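Local coordinates for protein cytochrome P450 (Picrophilus torridus, PDB 2RFB) that binds a cysteine-ligated heme and, as a thermophilic member of the cytochrome P450 family, probably acts as a monooxygenase that inserts one oxygen atom into its substrates, at residues I78-D90 / L303-F316. Sequence-based numbering, arbitrary orientation.
Sequences IEETSNDLIKNID and LEASIALNDILNHF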
ATOM      1  N   ILE A  78      -6.854  13.924  -9.091  1.00 64.40           N
ATOM      2  CA  ILE A  78      -5.479  13.527  -8.770  1.00 64.66           C
ATOM      3  C   ILE A  78      -4.467  14.354  -9.562  1.00 65.33           C
ATOM      4  O   ILE A  78      -3.466  14.817  -9.010  1.00 66.42           O
ATOM      5  CB  ILE A  78      -5.252  11.998  -8.899  1.00 65.30           C
ATOM      6  CG1 ILE A  78      -6.153  11.217  -7.946  1.00 61.76           C
ATOM      7  CG2 ILE A  78      -3.810  11.620  -8.643  1.00 65.27           C
ATOM      8  CD1 ILE A  78      -6.356   9.854  -8.428  1.00 63.56           C
ATOM      9  N   GLU A  79      -4.748  14.586 -10.833  1.00 65.86           N
ATOM     10  CA  GLU A  79      -3.972  15.517 -11.650  1.00 66.60           C
ATOM     11  C   GLU A  79      -3.908  16.915 -11.046  1.00 66.66           C
ATOM     12  O   GLU A  79      -2.831  17.476 -10.913  1.00 66.57           O
ATOM     13  CB  GLU A  79      -4.592  15.636 -13.037  1.00 66.58           C
ATOM     14  CG  GLU A  79      -3.968  14.794 -14.107  1.00 69.17           C
ATOM     15  CD  GLU A  79      -4.928  14.520 -15.277  1.00 74.61           C
ATOM     16  OE1 GLU A  79      -5.657  15.439 -15.752  1.00 75.39           O
ATOM     17  OE2 GLU A  79      -4.956  13.361 -15.726  1.00 76.85           O
ATOM     18  N   GLU A  80      -5.065  17.492 -10.721  1.00 67.26           N
ATOM     19  CA  GLU A  80      -5.119  18.789 -10.036  1.00 67.40           C
ATOM     20  C   GLU A  80      -4.256  18.741  -8.777  1.00 66.13           C
ATOM     21  O   GLU A  80      -3.376  19.566  -8.602  1.00 66.03           O
ATOM     22  CB  GLU A  80      -6.570  19.202  -9.669  1.00 67.58           C
ATOM     23  CG  GLU A  80      -6.651  20.445  -8.705  1.00 69.29           C
ATOM     24  CD  GLU A  80      -8.046  20.691  -8.067  1.00 70.78           C
ATOM     25  OE1 GLU A  80      -8.585  21.806  -8.286  1.00 74.47           O
ATOM     26  OE2 GLU A  80      -8.594  19.796  -7.351  1.00 74.08           O
ATOM     27  N   THR A  81      -4.485  17.758  -7.915  1.00 64.71           N
ATOM     28  CA  THR A  81      -3.719  17.697  -6.682  1.00 63.49           C
ATOM     29  C   THR A  81      -2.207  17.566  -6.928  1.00 63.73           C
ATOM     30  O   THR A  81      -1.376  18.308  -6.349  1.00 63.54           O
ATOM     31  CB  THR A  81      -4.207  16.560  -5.798  1.00 62.57           C
ATOM     32  OG1 THR A  81      -5.599  16.747  -5.570  1.00 60.67           O
ATOM     33  CG2 THR A  81      -3.489  16.574  -4.490  1.00 60.86           C
ATOM     34  N   SER A  82      -1.851  16.630  -7.795  1.00 63.39           N
ATOM     35  CA  SER A  82      -0.451  16.351  -8.011  1.00 63.36           C
ATOM     36  C   SER A  82       0.215  17.605  -8.534  1.00 64.04           C
ATOM     37  O   SER A  82       1.331  17.950  -8.112  1.00 65.15           O
ATOM     38  CB  SER A  82      -0.285  15.167  -8.949  1.00 62.17           C
ATOM     39  OG  SER A  82       1.039  15.082  -9.394  1.00 61.28           O
ATOM     40  N   ASN A  83      -0.495  18.342  -9.389  1.00 64.67           N
ATOM     41  CA  ASN A  83       0.087  19.514  -9.989  1.00 65.01           C
ATOM     42  C   ASN A  83       0.274  20.605  -8.969  1.00 66.01           C
ATOM     43  O   ASN A  83       1.318  21.246  -8.952  1.00 66.64           O
ATOM     44  CB  ASN A  83      -0.698  19.991 -11.209  1.00 65.26           C
ATOM     45  CG  ASN A  83      -0.097  21.245 -11.830  1.00 66.27           C
ATOM     46  OD1 ASN A  83      -0.737  22.285 -11.862  1.00 65.60           O
ATOM     47  ND2 ASN A  83       1.159  21.159 -12.269  1.00 65.91           N
ATOM     48  N   ASP A  84      -0.714  20.805  -8.106  1.00 67.61           N
ATOM     49  CA  ASP A  84      -0.623  21.805  -7.026  1.00 69.70           C
ATOM     50  C   ASP A  84       0.637  21.629  -6.150  1.00 70.21           C
ATOM     51  O   ASP A  84       1.299  22.613  -5.812  1.00 70.66           O
ATOM     52  CB  ASP A  84      -1.854  21.725  -6.124  1.00 70.30           C
ATOM     53  CG  ASP A  84      -3.030  22.523  -6.639  1.00 74.20           C
ATOM     54  OD1 ASP A  84      -4.082  22.470  -5.961  1.00 79.10           O
ATOM     55  OD2 ASP A  84      -2.927  23.209  -7.689  1.00 77.75           O
ATOM     56  N   LEU A  85       0.961  20.377  -5.806  1.00 70.11           N
ATOM     57  CA  LEU A  85       2.077  20.054  -4.920  1.00 70.56           C
ATOM     58  C   LEU A  85       3.448  19.995  -5.564  1.00 71.16           C
ATOM     59  O   LEU A  85       4.454  20.179  -4.876  1.00 71.96           O
ATOM     60  CB  LEU A  85       1.859  18.681  -4.320  1.00 70.63           C
ATOM     61  CG  LEU A  85       0.651  18.481  -3.442  1.00 69.87           C
ATOM     62  CD1 LEU A  85       0.578  16.986  -3.273  1.00 62.45           C
ATOM     63  CD2 LEU A  85       0.816  19.284  -2.096  1.00 64.41           C
ATOM     64  N   ILE A  86       3.494  19.642  -6.849  1.00 71.37           N
ATOM     65  CA  ILE A  86       4.753  19.564  -7.602  1.00 71.20           C
ATOM     66  C   ILE A  86       5.221  20.962  -8.067  1.00 72.46           C
ATOM     67  O   ILE A  86       6.416  21.154  -8.333  1.00 73.31           O
ATOM     68  CB  ILE A  86       4.566  18.614  -8.835  1.00 71.51           C
ATOM     69  CG1 ILE A  86       5.892  18.028  -9.335  1.00 71.03           C
ATOM     70  CG2 ILE A  86       3.827  19.338 -10.025  1.00 69.15           C
ATOM     71  CD1 ILE A  86       6.549  17.030  -8.481  1.00 70.12           C
ATOM     72  N   LYS A  87       4.283  21.925  -8.152  1.00 72.71           N
ATOM     73  CA  LYS A  87       4.503  23.270  -8.733  1.00 73.40           C
ATOM     74  C   LYS A  87       5.787  23.933  -8.299  1.00 73.24           C
ATOM     75  O   LYS A  87       6.428  24.644  -9.070  1.00 72.78           O
ATOM     76  CB  LYS A  87       3.381  24.225  -8.302  1.00 73.69           C
ATOM     77  CG  LYS A  87       2.392  24.634  -9.352  1.00 74.54           C
ATOM     78  CD  LYS A  87       1.402  25.606  -8.707  1.00 76.72           C
ATOM     79  CE  LYS A  87       0.349  26.093  -9.685  1.00 79.40           C
ATOM     80  NZ  LYS A  87      -0.198  27.432  -9.268  1.00 81.73           N
ATOM     81  N   ASN A  88       6.123  23.711  -7.038  1.00 73.18           N
ATOM     82  CA  ASN A  88       7.039  24.568  -6.315  1.00 74.37           C
ATOM     83  C   ASN A  88       7.712  23.712  -5.276  1.00 73.98           C
ATOM     84  O   ASN A  88       7.675  24.008  -4.075  1.00 74.87           O
ATOM     85  CB  ASN A  88       6.241  25.648  -5.603  1.00 75.18           C
ATOM     86  CG  ASN A  88       5.010  25.083  -4.886  1.00 78.77           C
ATOM     87  OD1 ASN A  88       4.756  23.848  -4.879  1.00 80.33           O
ATOM     88  ND2 ASN A  88       4.209  25.992  -4.300  1.00 82.50           N
ATOM     89  N   ILE A  89       8.287  22.614  -5.737  1.00 72.18           N
ATOM     90  CA  ILE A  89       8.800  21.644  -4.836  1.00 70.56           C
ATOM     91  C   ILE A  89      10.296  21.751  -4.874  1.00 70.17           C
ATOM     92  O   ILE A  89      10.968  21.342  -3.948  1.00 70.28           O
ATOM     93  CB  ILE A  89       8.347  20.237  -5.266  1.00 70.27           C
ATOM     94  CG1 ILE A  89       8.389  19.281  -4.109  1.00 68.16           C
ATOM     95  CG2 ILE A  89       9.183  19.718  -6.409  1.00 69.09           C
ATOM     96  CD1 ILE A  89       8.074  17.935  -4.580  1.00 72.36           C
ATOM     97  N   ASP A  90      10.811  22.315  -5.959  1.00 69.22           N
ATOM     98  CA  ASP A  90      12.239  22.377  -6.161  1.00 69.42           C
ATOM     99  C   ASP A  90      12.987  22.674  -4.863  1.00 68.82           C
ATOM    100  O   ASP A  90      12.571  23.526  -4.063  1.00 67.75           O
ATOM    101  CB  ASP A  90      12.579  23.419  -7.236  1.00 69.93           C
ATOM    102  CG  ASP A  90      11.944  23.089  -8.559  1.00 71.24           C
ATOM    103  OD1 ASP A  90      12.608  22.402  -9.392  1.00 69.19           O
ATOM    104  OD2 ASP A  90      10.756  23.479  -8.725  1.00 73.72           O
ATOM    105  N   LEU A 303      -3.017   4.313 -10.470  1.00 68.34           N
ATOM    106  CA  LEU A 303      -3.357   5.581 -11.108  1.00 68.01           C
ATOM    107  C   LEU A 303      -2.593   6.758 -10.476  1.00 67.92           C
ATOM    108  O   LEU A 303      -2.216   7.690 -11.190  1.00 70.01           O
ATOM    109  CB  LEU A 303      -4.861   5.834 -11.018  1.00 67.35           C
ATOM    110  CG  LEU A 303      -5.636   6.649 -12.075  1.00 68.79           C
ATOM    111  CD1 LEU A 303      -6.735   7.470 -11.395  1.00 68.05           C
ATOM    112  CD2 LEU A 303      -4.845   7.532 -13.068  1.00 66.13           C
ATOM    113  N   GLU A 304      -2.395   6.743  -9.154  1.00 66.47           N
ATOM    114  CA  GLU A 304      -1.603   7.765  -8.487  1.00 67.11           C
ATOM    115  C   GLU A 304      -0.145   7.756  -8.876  1.00 65.49           C
ATOM    116  O   GLU A 304       0.440   8.805  -9.037  1.00 66.41           O
ATOM    117  CB  GLU A 304      -1.670   7.631  -6.960  1.00 68.59           C
ATOM    118  CG  GLU A 304      -2.922   8.190  -6.368  1.00 72.36           C
ATOM    119  CD  GLU A 304      -2.982   8.046  -4.877  1.00 77.63           C
ATOM    120  OE1 GLU A 304      -2.089   8.572  -4.163  1.00 77.56           O
ATOM    121  OE2 GLU A 304      -3.965   7.429  -4.426  1.00 82.06           O
ATOM    122  N   ALA A 305       0.460   6.594  -8.953  1.00 63.89           N
ATOM    123  CA  ALA A 305       1.861   6.499  -9.329  1.00 63.79           C
ATOM    124  C   ALA A 305       2.030   6.984 -10.772  1.00 63.61           C
ATOM    125  O   ALA A 305       2.954   7.788 -11.104  1.00 63.40           O
ATOM    126  CB  ALA A 305       2.342   5.057  -9.200  1.00 63.05           C
ATOM    127  N   SER A 306       1.110   6.552 -11.618  1.00 62.19           N
ATOM    128  CA  SER A 306       1.202   6.915 -13.027  1.00 63.02           C
ATOM    129  C   SER A 306       1.189   8.451 -13.244  1.00 63.18           C
ATOM    130  O   SER A 306       1.939   8.996 -14.096  1.00 63.26           O
ATOM    131  CB  SER A 306       0.058   6.286 -13.772  1.00 61.75           C
ATOM    132  OG  SER A 306      -0.112   6.957 -14.989  1.00 67.61           O
ATOM    133  N   ILE A 307       0.350   9.158 -12.482  1.00 62.63           N
ATOM    134  CA  ILE A 307       0.273  10.597 -12.663  1.00 61.81           C
ATOM    135  C   ILE A 307       1.520  11.195 -11.999  1.00 62.18           C
ATOM    136  O   ILE A 307       2.096  12.156 -12.534  1.00 61.96           O
ATOM    137  CB  ILE A 307      -1.062  11.157 -12.069  1.00 62.20           C
ATOM    138  CG1 ILE A 307      -2.236  10.928 -13.006  1.00 59.07           C
ATOM    139  CG2 ILE A 307      -0.960  12.615 -11.627  1.00 59.50           C
ATOM    140  CD1 ILE A 307      -3.565  10.678 -12.223  1.00 53.42           C
ATOM    141  N   ALA A 308       1.920  10.633 -10.845  1.00 61.43           N
ATOM    142  CA  ALA A 308       3.117  11.113 -10.134  1.00 62.23           C
ATOM    143  C   ALA A 308       4.343  11.029 -11.023  1.00 62.26           C
ATOM    144  O   ALA A 308       5.063  11.995 -11.181  1.00 62.01           O
ATOM    145  CB  ALA A 308       3.352  10.345  -8.813  1.00 62.39           C
ATOM    146  N   LEU A 309       4.559   9.867 -11.628  1.00 63.07           N
ATOM    147  CA  LEU A 309       5.605   9.723 -12.644  1.00 63.36           C
ATOM    148  C   LEU A 309       5.491  10.777 -13.739  1.00 63.66           C
ATOM    149  O   LEU A 309       6.439  11.534 -13.991  1.00 65.01           O
ATOM    150  CB  LEU A 309       5.526   8.345 -13.278  1.00 63.55           C
ATOM    151  CG  LEU A 309       6.665   7.953 -14.215  1.00 65.13           C
ATOM    152  CD1 LEU A 309       8.046   7.762 -13.462  1.00 63.60           C
ATOM    153  CD2 LEU A 309       6.204   6.669 -14.858  1.00 64.15           C
ATOM    154  N   ASN A 310       4.344  10.868 -14.379  1.00 62.21           N
ATOM    155  CA  ASN A 310       4.249  11.858 -15.396  1.00 62.82           C
ATOM    156  C   ASN A 310       4.622  13.281 -14.904  1.00 63.44           C
ATOM    157  O   ASN A 310       5.440  13.997 -15.526  1.00 63.01           O
ATOM    158  CB  ASN A 310       2.869  11.844 -16.040  1.00 62.67           C
ATOM    159  CG  ASN A 310       2.851  12.580 -17.335  1.00 63.59           C
ATOM    160  OD1 ASN A 310       1.849  13.151 -17.716  1.00 66.30           O
ATOM    161  ND2 ASN A 310       3.975  12.596 -18.015  1.00 63.05           N
ATOM    162  N   ASP A 311       4.029  13.689 -13.798  1.00 63.51           N
ATOM    163  CA  ASP A 311       4.323  14.994 -13.254  1.00 64.96           C
ATOM    164  C   ASP A 311       5.779  15.173 -12.843  1.00 64.81           C
ATOM    165  O   ASP A 311       6.337  16.265 -13.040  1.00 65.39           O
ATOM    166  CB  ASP A 311       3.432  15.279 -12.049  1.00 65.88           C
ATOM    167  CG  ASP A 311       2.037  15.685 -12.453  1.00 69.86           C
ATOM    168  OD1 ASP A 311       1.775  15.880 -13.675  1.00 71.34           O
ATOM    169  OD2 ASP A 311       1.212  15.828 -11.533  1.00 73.85           O
ATOM    170  N   ILE A 312       6.399  14.137 -12.273  1.00 63.60           N
ATOM    171  CA  ILE A 312       7.773  14.294 -11.835  1.00 63.29           C
ATOM    172  C   ILE A 312       8.610  14.376 -13.076  1.00 62.42           C
ATOM    173  O   ILE A 312       9.471  15.202 -13.196  1.00 62.57           O
ATOM    174  CB  ILE A 312       8.228  13.141 -10.950  1.00 63.62           C
ATOM    175  CG1 ILE A 312       7.678  13.289  -9.547  1.00 62.35           C
ATOM    176  CG2 ILE A 312       9.754  12.977 -10.937  1.00 64.44           C
ATOM    177  CD1 ILE A 312       7.757  11.945  -8.794  1.00 62.13           C
ATOM    178  N   LEU A 313       8.344  13.530 -14.038  1.00 63.32           N
ATOM    179  CA  LEU A 313       9.183  13.565 -15.222  1.00 63.06           C
ATOM    180  C   LEU A 313       9.070  14.860 -16.011  1.00 63.49           C
ATOM    181  O   LEU A 313      10.078  15.287 -16.587  1.00 63.44           O
ATOM    182  CB  LEU A 313       8.982  12.327 -16.091  1.00 63.77           C
ATOM    183  CG  LEU A 313       9.559  11.017 -15.525  1.00 62.62           C
ATOM    184  CD1 LEU A 313       9.129   9.859 -16.400  1.00 63.60           C
ATOM    185  CD2 LEU A 313      11.040  11.098 -15.547  1.00 64.36           C
ATOM    186  N   ASN A 314       7.896  15.511 -16.025  1.00 63.07           N
ATOM    187  CA  ASN A 314       7.764  16.768 -16.787  1.00 63.82           C
ATOM    188  C   ASN A 314       8.228  18.016 -16.023  1.00 64.77           C
ATOM    189  O   ASN A 314       8.358  19.084 -16.596  1.00 64.52           O
ATOM    190  CB  ASN A 314       6.324  16.987 -17.280  1.00 63.89           C
ATOM    191  CG  ASN A 314       5.932  16.039 -18.397  1.00 63.29           C
ATOM    192  OD1 ASN A 314       5.279  15.027 -18.160  1.00 67.46           O
ATOM    193  ND2 ASN A 314       6.336  16.347 -19.608  1.00 64.37           N
ATOM    194  N   HIS A 315       8.423  17.888 -14.719  1.00 65.71           N
ATOM    195  CA  HIS A 315       8.836  19.009 -13.907  1.00 67.16           C
ATOM    196  C   HIS A 315      10.362  19.158 -13.852  1.00 67.64           C
ATOM    197  O   HIS A 315      10.872  20.261 -13.908  1.00 67.80           O
ATOM    198  CB  HIS A 315       8.248  18.906 -12.484  1.00 67.44           C
ATOM    199  CG  HIS A 315       8.366  20.177 -11.716  1.00 67.50           C
ATOM    200  ND1 HIS A 315       9.401  20.420 -10.839  1.00 66.98           N
ATOM    201  CD2 HIS A 315       7.631  21.317 -11.761  1.00 70.99           C
ATOM    202  CE1 HIS A 315       9.280  21.649 -10.354  1.00 69.19           C
ATOM    203  NE2 HIS A 315       8.214  22.215 -10.895  1.00 68.28           N
ATOM    204  N   PHE A 316      11.085  18.048 -13.759  1.00 68.66           N
ATOM    205  CA  PHE A 316      12.552  18.095 -13.714  1.00 69.84           C
ATOM    206  C   PHE A 316      13.216  17.738 -15.071  1.00 70.58           C
ATOM    207  O   PHE A 316      12.725  16.896 -15.790  1.00 70.65           O
ATOM    208  CB  PHE A 316      13.055  17.164 -12.588  1.00 69.58           C
ATOM    209  CG  PHE A 316      12.490  17.497 -11.226  1.00 68.49           C
ATOM    210  CD1 PHE A 316      12.952  18.604 -10.514  1.00 68.93           C
ATOM    211  CD2 PHE A 316      11.485  16.714 -10.664  1.00 65.88           C
ATOM    212  CE1 PHE A 316      12.415  18.910  -9.236  1.00 69.29           C
ATOM    213  CE2 PHE A 316      10.943  17.014  -9.408  1.00 64.06           C
ATOM    214  CZ  PHE A 316      11.408  18.093  -8.693  1.00 67.61           C
TER
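I78 and I307 meet at about a right angle, CG2 of I78 lying 3.7 Å from CD1 of I307. This pair belongs to the close-packed end of the contact, where helix 75-86 runs beside helix 298-315. Their segment axes approach to 10.0 Å and cross at -40°, so the two helices run in broadly the same direction. CD1 of I78 also touches CD1 of L303, while CG2 of I307, anti to its own backbone N (chi1 of -79° places CG1 beside that N), lies 3.8 Å from CB of S82. E79, against I307, and N83, beside D311, form the rim here. The carboxylate of D311 comes in next to S82, but the modelled separation is implausibly short and supports no bond; OG of S82 is instead hydrogen-bonded to Y98 OH. I86 sends CD1 across I312, 4.1 Å from its CG1, and continues the apolar row, which ends where CG2 of I89 meets CZ of F316.

I78, S82, I86 and I307 are buried; the solvent side holds partly exposed H315 and F316 and exposed K87 and D90, and no hydrogen bond joins the segments. The carbonyl O of I86 sits over one face of the H315 imidazole, displaced toward its rim, with too poor an angle to NE2 for a hydrogen bond. CG1 of I86 packs on H315 CB at 4.0 Å. An edge of the imidazole, at ND1, stands 3.7 Å above the F316 ring centre. The D90 carboxylate lies at the imidazole edge, its OD1 3.5 Å from F316 CE1, and K87 O is also near the imidazole. With an alanine in place of H315, the I86 carbonyl is likely to lose the ring it rests against and F316 the group over its centre.

In the P450 fold, helix 298-315 follows the heme-ligating C295, and E304 lies near the heme. Helix 94-99 packs on L85, I89 and A308, helix 101-111 on I78 and E304, and helices 175-206 and 218-228 on A305.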